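Protein TraR (Escherichia coli, PDB 6PST) is a plasmid-encoded transcription factor that acts on RNA polymerase and carries a bound zinc ion in a DksA-type zinc finger. Local coordinates at residues C36-N41 against V54-E59. Numbering follows the deposited sequence.
With ZN (zinc ion), chain K.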
ATOM      1  N   CYS A  36      40.804  45.478  14.218  1.00 65.23           N
ATOM      2  CA  CYS A  36      40.024  44.337  14.679  1.00 65.23           C
ATOM      3  C   CYS A  36      39.021  44.752  15.742  1.00 65.23           C
ATOM      4  O   CYS A  36      39.340  45.541  16.634  1.00 65.23           O
ATOM      5  CB  CYS A  36      40.946  43.259  15.231  1.00 65.23           C
ATOM      6  SG  CYS A  36      40.059  41.879  15.978  1.00 65.23           S
ATOM      7  N   GLU A  37      37.807  44.209  15.652  1.00 65.39           N
ATOM      8  CA  GLU A  37      36.794  44.465  16.670  1.00 65.39           C
ATOM      9  C   GLU A  37      36.927  43.539  17.868  1.00 65.39           C
ATOM     10  O   GLU A  37      36.108  43.613  18.786  1.00 65.39           O
ATOM     11  CB  GLU A  37      35.397  44.332  16.075  1.00 65.39           C
ATOM     12  CG  GLU A  37      35.098  45.337  14.991  1.00 65.39           C
ATOM     13  CD  GLU A  37      33.727  45.128  14.397  1.00 65.39           C
ATOM     14  OE1 GLU A  37      32.909  44.423  15.026  1.00 65.39           O
ATOM     15  OE2 GLU A  37      33.462  45.664  13.301  1.00 65.39           O
ATOM     16  N   ALA A  38      37.923  42.659  17.868  1.00 65.12           N
ATOM     17  CA  ALA A  38      38.172  41.815  19.030  1.00 65.12           C
ATOM     18  C   ALA A  38      39.381  42.311  19.810  1.00 65.12           C
ATOM     19  O   ALA A  38      39.301  42.558  21.016  1.00 65.12           O
ATOM     20  CB  ALA A  38      38.373  40.365  18.587  1.00 65.12           C
ATOM     21  N   CYS A  39      40.511  42.477  19.129  1.00 68.45           N
ATOM     22  CA  CYS A  39      41.753  42.864  19.779  1.00 68.45           C
ATOM     23  C   CYS A  39      42.270  44.216  19.310  1.00 68.45           C
ATOM     24  O   CYS A  39      43.384  44.606  19.680  1.00 68.45           O
ATOM     25  CB  CYS A  39      42.817  41.787  19.553  1.00 68.45           C
ATOM     26  SG  CYS A  39      42.944  41.206  17.856  1.00 68.45           S
ATOM     27  N   GLY A  40      41.507  44.932  18.487  1.00 68.26           N
ATOM     28  CA  GLY A  40      41.943  46.205  17.955  1.00 68.26           C
ATOM     29  C   GLY A  40      43.170  46.151  17.075  1.00 68.26           C
ATOM     30  O   GLY A  40      43.651  47.208  16.653  1.00 68.26           O
ATOM     31  N   ASN A  41      43.688  44.964  16.773  1.00 67.12           N
ATOM     32  CA  ASN A  41      44.928  44.835  16.048  1.00 67.12           C
ATOM     33  C   ASN A  41      44.772  45.368  14.636  1.00 67.12           C
ATOM     34  O   ASN A  41      43.657  45.565  14.149  1.00 67.12           O
ATOM     35  CB  ASN A  41      45.373  43.378  16.015  1.00 67.12           C
ATOM     36  CG  ASN A  41      45.816  42.884  17.364  1.00 67.12           C
ATOM     37  OD1 ASN A  41      45.391  43.402  18.397  1.00 67.12           O
ATOM     38  ND2 ASN A  41      46.685  41.885  17.369  1.00 67.12           N
ATOM     39  N   VAL A  54      35.934  42.972   6.540  1.00 55.29           N
ATOM     40  CA  VAL A  54      36.174  42.077   7.660  1.00 55.29           C
ATOM     41  C   VAL A  54      35.944  42.823   8.966  1.00 55.29           C
ATOM     42  O   VAL A  54      35.952  44.057   9.014  1.00 55.29           O
ATOM     43  CB  VAL A  54      37.600  41.509   7.606  1.00 55.29           C
ATOM     44  CG1 VAL A  54      37.724  40.308   8.511  1.00 55.29           C
ATOM     45  CG2 VAL A  54      37.962  41.142   6.213  1.00 55.29           C
ATOM     46  N   THR A  55      35.721  42.071  10.034  1.00 56.63           N
ATOM     47  CA  THR A  55      35.651  42.647  11.363  1.00 56.63           C
ATOM     48  C   THR A  55      36.619  41.992  12.333  1.00 56.63           C
ATOM     49  O   THR A  55      36.823  42.519  13.429  1.00 56.63           O
ATOM     50  CB  THR A  55      34.227  42.548  11.916  1.00 56.63           C
ATOM     51  OG1 THR A  55      33.749  41.204  11.775  1.00 56.63           O
ATOM     52  CG2 THR A  55      33.305  43.482  11.162  1.00 56.63           C
ATOM     53  N   LEU A  56      37.227  40.870  11.961  1.00 52.98           N
ATOM     54  CA  LEU A  56      38.141  40.161  12.837  1.00 52.98           C
ATOM     55  C   LEU A  56      39.416  39.851  12.080  1.00 52.98           C
ATOM     56  O   LEU A  56      39.380  39.589  10.877  1.00 52.98           O
ATOM     57  CB  LEU A  56      37.524  38.862  13.348  1.00 52.98           C
ATOM     58  CG  LEU A  56      36.090  38.961  13.852  1.00 52.98           C
ATOM     59  CD1 LEU A  56      35.625  37.636  14.419  1.00 52.98           C
ATOM     60  CD2 LEU A  56      35.968  40.054  14.888  1.00 52.98           C
ATOM     61  N   CYS A  57      40.542  39.893  12.779  1.00 55.45           N
ATOM     62  CA  CYS A  57      41.760  39.359  12.206  1.00 55.45           C
ATOM     63  C   CYS A  57      41.639  37.845  12.082  1.00 55.45           C
ATOM     64  O   CYS A  57      40.681  37.232  12.559  1.00 55.45           O
ATOM     65  CB  CYS A  57      42.971  39.731  13.053  1.00 55.45           C
ATOM     66  SG  CYS A  57      43.113  38.809  14.600  1.00 55.45           S
ATOM     67  N   VAL A  58      42.635  37.232  11.447  1.00 52.00           N
ATOM     68  CA  VAL A  58      42.535  35.806  11.172  1.00 52.00           C
ATOM     69  C   VAL A  58      42.569  35.002  12.459  1.00 52.00           C
ATOM     70  O   VAL A  58      41.938  33.945  12.555  1.00 52.00           O
ATOM     71  CB  VAL A  58      43.640  35.371  10.203  1.00 52.00           C
ATOM     72  CG1 VAL A  58      44.901  36.158  10.464  1.00 52.00           C
ATOM     73  CG2 VAL A  58      43.902  33.895  10.358  1.00 52.00           C
ATOM     74  N   GLU A  59      43.264  35.497  13.482  1.00 61.30           N
ATOM     75  CA  GLU A  59      43.326  34.771  14.745  1.00 61.30           C
ATOM     76  C   GLU A  59      41.975  34.764  15.443  1.00 61.30           C
ATOM     77  O   GLU A  59      41.470  33.702  15.821  1.00 61.30           O
ATOM     78  CB  GLU A  59      44.401  35.381  15.635  1.00 61.30           C
ATOM     79  CG  GLU A  59      45.776  35.350  15.012  1.00 61.30           C
ATOM     80  CD  GLU A  59      46.783  36.165  15.791  1.00 61.30           C
ATOM     81  OE1 GLU A  59      46.365  36.944  16.674  1.00 61.30           O
ATOM     82  OE2 GLU A  59      47.994  36.032  15.524  1.00 61.30           O
TER
HETATM   83 ZN    ZN K 101      42.070  40.567  15.756  1.00 94.18          ZN
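The C4-type zinc finger of the DksA/TraR family is built here around one zinc ion, to which residues 36-41 bring Cys36 and Cys39 of a CxxC turn and residues 54-59 bring Cys57; Cys60, on helix 58-70, completes the site. Zinc lies 2.4 Å from Cys36 SG and 2.4 Å from Cys39 SG, while Cys57 SG reaches it from the other segment. Cysteine suits all four places because its sulfur ligates zinc, and those of Cys36 and Cys57 accept backbone N-H groups as well. Cys36 SG, anti to the backbone N (chi1 174°), is gripped in this way twice, by Ala38 N at 3.0 Å and by Cys39 N at 3.2 Å; such bonds would probably temper the negative charge on the thiolate. Cys57 also occupies the N-cap of helix 58-70, and its SG caps a backbone N in the first turn, so ligand and helix start are tied together. Farther from the metal, Ala38 CB rests against Leu56 CD2 at 4.4 Å, a small methyl group beside the tip of a branched chain that also packs on Gln61 and Gln64. At the outer end of the contact the extended side chain of Glu37 passes obliquely over Thr55, its CD 3.6 Å from Thr55 CB. Glutamate suits this exposed place: its aliphatic CB and CG pack by Thr55 O, while the carboxylate stays at the surface beside the threonine methyl. Near the root of this side chain a backbone hydrogen bond joins the two segments: Glu37 N donates to Thr55 O over 3.0 Å, with an N-H...O angle of 170°.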